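Local coordinates for protein Cap5O (Staphylococcus aureus, PDB 3OJO) that acts as a UDP-N-acetyl-mannosamine dehydrogenase in capsular polysaccharide biosynthesis, binding NAD in a Rossmann-type domain, at residues F395-T406 with F414-I425. Sequence-based numbering, arbitrary orientation.
Sequences FDKMKHKVIFDT and FEDVLYYNYGNI
With CG of Y419 anti to its backbone N (chi1 177°) and D405 turned the same way (chi1 -172°), the phenol and the carboxylate meet across two neighbouring strands. Y419 OH donates to D405 OD2 over 2.7 Å, arriving on the anti side of the carboxylate and 18° out of its plane. The same carboxylate also accepts backbone N-H groups, those of V409 and V410 at OD2 and that of K407 at OD1, so it holds the phenol while fastening the loop that follows strand 402-405. I403 CG2 packs against the Y419 ring at CD2, 3.7 Å away. Further back on this face, I403 CD1 touches both V417 CG1 and F414 CZ and also covers the rim of one face of the F395 ring.

Strands 402-405 and 418-420 run parallel as the last two of the five-stranded sheet in the C-terminal, UDP-binding domain, 418-420 forming its edge within the chain. Four backbone bonds join them: L418 N to K401 O, I403 N to L418 O, Y420 N to I403 O and D405 N to Y420 O. Beyond Y420 the chains diverge, and a water bridges the gap, donating to D405 O (2.8 Å) and accepting from Y422 N (3.0 Å).

On the other face, F404 packs against residues 421-425. I425 CG1 sits over one face of its ring, 4.0 Å from the centroid, and T406 CG2 covers the opposite face near the rim. The F404 edge points toward the face of Y422 in an offset edge-to-face pair, with the planes nearly perpendicular. Y422 OH is hydrogen-bonded to G262 O, and its ring reaches helix 286-312, as does F404.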
loop_
_atom_site.group_PDB
_atom_site.type_symbol
_atom_site.label_atom_id
_atom_site.label_comp_id
_atom_site.label_asym_id
_atom_site.label_seq_id
_atom_site.Cartn_x
_atom_site.Cartn_y
_atom_site.Cartn_z
ATOM N N PHE B 395 8.713 36.644 0.827
ATOM C CA PHE B 395 7.336 36.894 1.247
ATOM C C PHE B 395 7.102 38.294 1.868
ATOM O O PHE B 395 6.017 38.540 2.414
ATOM C CB PHE B 395 6.877 35.749 2.186
ATOM C CG PHE B 395 7.265 34.378 1.673
ATOM C CD1 PHE B 395 6.571 33.789 0.623
ATOM C CD2 PHE B 395 8.358 33.704 2.200
ATOM C CE1 PHE B 395 6.951 32.541 0.126
ATOM C CE2 PHE B 395 8.738 32.455 1.700
ATOM C CZ PHE B 395 8.033 31.884 0.668
ATOM N N ASP B 396 8.085 39.230 1.730
ATOM C CA ASP B 396 7.976 40.587 2.281
ATOM C C ASP B 396 6.744 41.376 1.822
ATOM O O ASP B 396 6.115 42.049 2.638
ATOM C CB ASP B 396 9.274 41.387 2.076
ATOM C CG ASP B 396 10.305 41.222 3.184
ATOM O OD1 ASP B 396 10.077 40.386 4.094
ATOM O OD2 ASP B 396 11.346 41.923 3.138
ATOM N N LYS B 397 6.368 41.233 0.542
ATOM C CA LYS B 397 5.238 41.917 -0.099
ATOM C C LYS B 397 3.821 41.404 0.296
ATOM O O LYS B 397 2.817 41.927 -0.214
ATOM C CB LYS B 397 5.426 41.920 -1.635
ATOM C CG LYS B 397 6.585 42.790 -2.137
ATOM C CD LYS B 397 6.578 42.907 -3.664
ATOM C CE LYS B 397 7.708 43.740 -4.234
ATOM N NZ LYS B 397 7.735 43.700 -5.728
ATOM N N MET B 398 3.740 40.393 1.199
ATOM C CA MET B 398 2.466 39.802 1.643
ATOM C C MET B 398 1.717 40.624 2.693
ATOM O O MET B 398 2.345 41.201 3.584
ATOM C CB MET B 398 2.690 38.388 2.200
ATOM C CG MET B 398 2.797 37.313 1.146
ATOM S SD MET B 398 2.540 35.692 1.903
ATOM C CE MET B 398 0.916 35.425 1.591
ATOM N N LYS B 399 0.367 40.603 2.628
ATOM C CA LYS B 399 -0.529 41.263 3.588
ATOM C C LYS B 399 -0.453 40.513 4.923
ATOM O O LYS B 399 -0.607 41.122 5.986
ATOM C CB LYS B 399 -1.976 41.285 3.057
ATOM C CG LYS B 399 -2.956 42.049 3.932
ATOM C CD LYS B 399 -4.301 42.265 3.270
ATOM C CE LYS B 399 -5.199 43.103 4.149
ATOM N NZ LYS B 399 -6.324 43.705 3.391
ATOM N N HIS B 400 -0.226 39.179 4.852
ATOM C CA HIS B 400 -0.056 38.270 5.986
ATOM C C HIS B 400 0.941 37.205 5.557
ATOM O O HIS B 400 0.701 36.517 4.573
ATOM C CB HIS B 400 -1.389 37.614 6.376
ATOM C CG HIS B 400 -2.448 38.581 6.800
ATOM N ND1 HIS B 400 -2.443 39.154 8.060
ATOM C CD2 HIS B 400 -3.524 39.033 6.116
ATOM C CE1 HIS B 400 -3.507 39.941 8.097
ATOM N NE2 HIS B 400 -4.191 39.897 6.952
ATOM N N LYS B 401 2.073 37.089 6.260
ATOM C CA LYS B 401 3.096 36.102 5.922
ATOM C C LYS B 401 2.745 34.680 6.432
ATOM O O LYS B 401 3.301 34.209 7.435
ATOM C CB LYS B 401 4.497 36.565 6.367
ATOM C CG LYS B 401 5.026 37.777 5.602
ATOM C CD LYS B 401 6.436 38.146 6.053
ATOM C CE LYS B 401 6.798 39.571 5.720
ATOM N NZ LYS B 401 8.198 39.889 6.111
ATOM N N VAL B 402 1.784 34.015 5.745
ATOM C CA VAL B 402 1.376 32.641 6.075
ATOM C C VAL B 402 1.513 31.690 4.880
ATOM O O VAL B 402 1.148 32.046 3.759
ATOM C CB VAL B 402 0.043 32.473 6.870
ATOM C CG1 VAL B 402 -0.091 33.510 7.987
ATOM C CG2 VAL B 402 -1.176 32.491 5.967
ATOM N N ILE B 403 2.076 30.497 5.127
ATOM C CA ILE B 403 2.287 29.452 4.124
ATOM C C ILE B 403 1.578 28.151 4.529
ATOM O O ILE B 403 1.834 27.636 5.622
ATOM C CB ILE B 403 3.807 29.180 3.895
ATOM C CG1 ILE B 403 4.543 30.420 3.356
ATOM C CG2 ILE B 403 4.025 27.954 2.972
ATOM C CD1 ILE B 403 6.040 30.279 3.292
ATOM N N PHE B 404 0.719 27.605 3.630
ATOM C CA PHE B 404 0.114 26.281 3.783
ATOM C C PHE B 404 0.707 25.394 2.678
ATOM O O PHE B 404 0.372 25.525 1.491
ATOM C CB PHE B 404 -1.428 26.274 3.770
ATOM C CG PHE B 404 -2.034 24.889 3.897
ATOM C CD1 PHE B 404 -1.439 23.916 4.702
ATOM C CD2 PHE B 404 -3.196 24.556 3.215
ATOM C CE1 PHE B 404 -1.979 22.633 4.793
ATOM C CE2 PHE B 404 -3.744 23.277 3.324
ATOM C CZ PHE B 404 -3.135 22.331 4.119
ATOM N N ASP B 405 1.650 24.536 3.083
ATOM C CA ASP B 405 2.381 23.661 2.182
ATOM C C ASP B 405 1.777 22.262 2.164
ATOM O O ASP B 405 1.914 21.511 3.125
ATOM C CB ASP B 405 3.873 23.682 2.540
ATOM C CG ASP B 405 4.813 22.972 1.598
ATOM O OD1 ASP B 405 4.394 22.649 0.467
ATOM O OD2 ASP B 405 5.971 22.751 1.982
ATOM N N THR B 406 1.081 21.932 1.062
ATOM C CA THR B 406 0.421 20.646 0.856
ATOM C C THR B 406 1.408 19.560 0.410
ATOM O O THR B 406 1.028 18.389 0.366
ATOM C CB THR B 406 -0.760 20.792 -0.139
ATOM O OG1 THR B 406 -0.265 21.005 -1.448
ATOM C CG2 THR B 406 -1.731 21.870 0.252
ATOM N N PHE B 414 11.689 29.752 9.231
ATOM C CA PHE B 414 11.390 31.190 9.214
ATOM C C PHE B 414 11.220 31.757 10.635
ATOM O O PHE B 414 11.394 31.035 11.621
ATOM C CB PHE B 414 10.089 31.446 8.434
ATOM C CG PHE B 414 9.964 30.814 7.074
ATOM C CD1 PHE B 414 10.319 31.516 5.931
ATOM C CD2 PHE B 414 9.407 29.551 6.925
ATOM C CE1 PHE B 414 10.153 30.954 4.666
ATOM C CE2 PHE B 414 9.253 28.983 5.660
ATOM C CZ PHE B 414 9.620 29.693 4.539
ATOM N N GLU B 415 10.858 33.056 10.727
ATOM C CA GLU B 415 10.563 33.754 11.979
ATOM C C GLU B 415 9.343 34.645 11.779
ATOM O O GLU B 415 8.336 34.450 12.466
ATOM C CB GLU B 415 11.774 34.538 12.510
ATOM C CG GLU B 415 11.812 34.624 14.031
ATOM C CD GLU B 415 10.918 35.679 14.660
ATOM O OE1 GLU B 415 11.334 36.860 14.705
ATOM O OE2 GLU B 415 9.814 35.322 15.132
ATOM N N ASP B 416 9.406 35.576 10.799
ATOM C CA ASP B 416 8.293 36.482 10.460
ATOM C C ASP B 416 7.129 35.697 9.840
ATOM O O ASP B 416 5.968 36.060 10.048
ATOM C CB ASP B 416 8.718 37.569 9.442
ATOM C CG ASP B 416 10.048 38.249 9.683
ATOM O OD1 ASP B 416 10.112 39.133 10.569
ATOM O OD2 ASP B 416 11.003 37.961 8.930
ATOM N N VAL B 417 7.457 34.623 9.081
ATOM C CA VAL B 417 6.510 33.805 8.318
ATOM C C VAL B 417 5.970 32.632 9.146
ATOM O O VAL B 417 6.752 31.901 9.762
ATOM C CB VAL B 417 7.121 33.318 6.963
ATOM C CG1 VAL B 417 6.056 32.713 6.059
ATOM C CG2 VAL B 417 7.862 34.441 6.223
ATOM N N LEU B 418 4.630 32.453 9.144
ATOM C CA LEU B 418 3.957 31.332 9.806
ATOM C C LEU B 418 3.843 30.169 8.806
ATOM O O LEU B 418 3.096 30.268 7.827
ATOM C CB LEU B 418 2.565 31.737 10.305
ATOM C CG LEU B 418 2.500 32.625 11.540
ATOM C CD1 LEU B 418 1.172 33.338 11.603
ATOM C CD2 LEU B 418 2.699 31.820 12.806
ATOM N N TYR B 419 4.621 29.095 9.030
ATOM C CA TYR B 419 4.646 27.927 8.147
ATOM C C TYR B 419 3.795 26.747 8.627
ATOM O O TYR B 419 4.009 26.215 9.721
ATOM C CB TYR B 419 6.088 27.474 7.845
ATOM C CG TYR B 419 6.155 26.225 6.993
ATOM C CD1 TYR B 419 6.309 24.971 7.575
ATOM C CD2 TYR B 419 6.061 26.296 5.605
ATOM C CE1 TYR B 419 6.336 23.814 6.800
ATOM C CE2 TYR B 419 6.098 25.146 4.820
ATOM C CZ TYR B 419 6.233 23.907 5.423
ATOM O OH TYR B 419 6.293 22.772 4.662
ATOM N N TYR B 420 2.912 26.269 7.746
ATOM C CA TYR B 420 2.054 25.127 8.018
ATOM C C TYR B 420 2.213 24.006 6.991
ATOM O O TYR B 420 2.512 24.244 5.818
ATOM C CB TYR B 420 0.584 25.540 8.181
ATOM C CG TYR B 420 0.343 26.559 9.274
ATOM C CD1 TYR B 420 0.466 27.924 9.022
ATOM C CD2 TYR B 420 -0.077 26.166 10.543
ATOM C CE1 TYR B 420 0.223 28.870 10.018
ATOM C CE2 TYR B 420 -0.339 27.104 11.542
ATOM C CZ TYR B 420 -0.181 28.455 11.276
ATOM O OH TYR B 420 -0.415 29.394 12.249
ATOM N N ASN B 421 2.012 22.778 7.479
ATOM C CA ASN B 421 2.090 21.469 6.825
ATOM C C ASN B 421 0.686 20.881 6.843
ATOM O O ASN B 421 -0.250 21.521 7.307
ATOM C CB ASN B 421 2.913 20.560 7.767
ATOM C CG ASN B 421 4.354 20.383 7.444
ATOM O OD1 ASN B 421 4.788 20.556 6.308
ATOM N ND2 ASN B 421 5.109 19.926 8.435
ATOM N N TYR B 422 0.575 19.602 6.484
ATOM C CA TYR B 422 -0.635 18.821 6.666
ATOM C C TYR B 422 -0.566 18.308 8.112
ATOM O O TYR B 422 -1.583 17.984 8.720
ATOM C CB TYR B 422 -0.645 17.647 5.693
ATOM C CG TYR B 422 -1.431 17.876 4.425
ATOM C CD1 TYR B 422 -2.677 18.492 4.457
ATOM C CD2 TYR B 422 -1.011 17.335 3.220
ATOM C CE1 TYR B 422 -3.441 18.638 3.305
ATOM C CE2 TYR B 422 -1.766 17.473 2.062
ATOM C CZ TYR B 422 -2.983 18.120 2.109
ATOM O OH TYR B 422 -3.725 18.266 0.964
ATOM N N GLY B 423 0.650 18.255 8.641
ATOM C CA GLY B 423 0.940 17.846 9.998
ATOM C C GLY B 423 0.494 18.821 11.065
ATOM O O GLY B 423 0.188 18.393 12.165
ATOM N N ASN B 424 0.445 20.125 10.789
ATOM C CA ASN B 424 0.079 21.091 11.844
ATOM C C ASN B 424 -0.949 22.143 11.461
ATOM O O ASN B 424 -1.143 23.084 12.230
ATOM C CB ASN B 424 1.337 21.779 12.376
ATOM C CG ASN B 424 2.115 22.528 11.315
ATOM O OD1 ASN B 424 3.330 22.418 11.223
ATOM N ND2 ASN B 424 1.432 23.251 10.456
ATOM N N ILE B 425 -1.581 22.011 10.283
ATOM C CA ILE B 425 -2.572 22.990 9.830
ATOM C C ILE B 425 -3.738 23.238 10.831
ATOM O O ILE B 425 -4.215 24.371 10.938
ATOM C CB ILE B 425 -2.980 22.820 8.333
ATOM C CG1 ILE B 425 -3.801 24.010 7.779
ATOM C CG2 ILE B 425 -3.641 21.474 8.051
ATOM C CD1 ILE B 425 -3.062 25.353 7.709
HETATM O O HOH W 1 2.162 18.860 4.106
#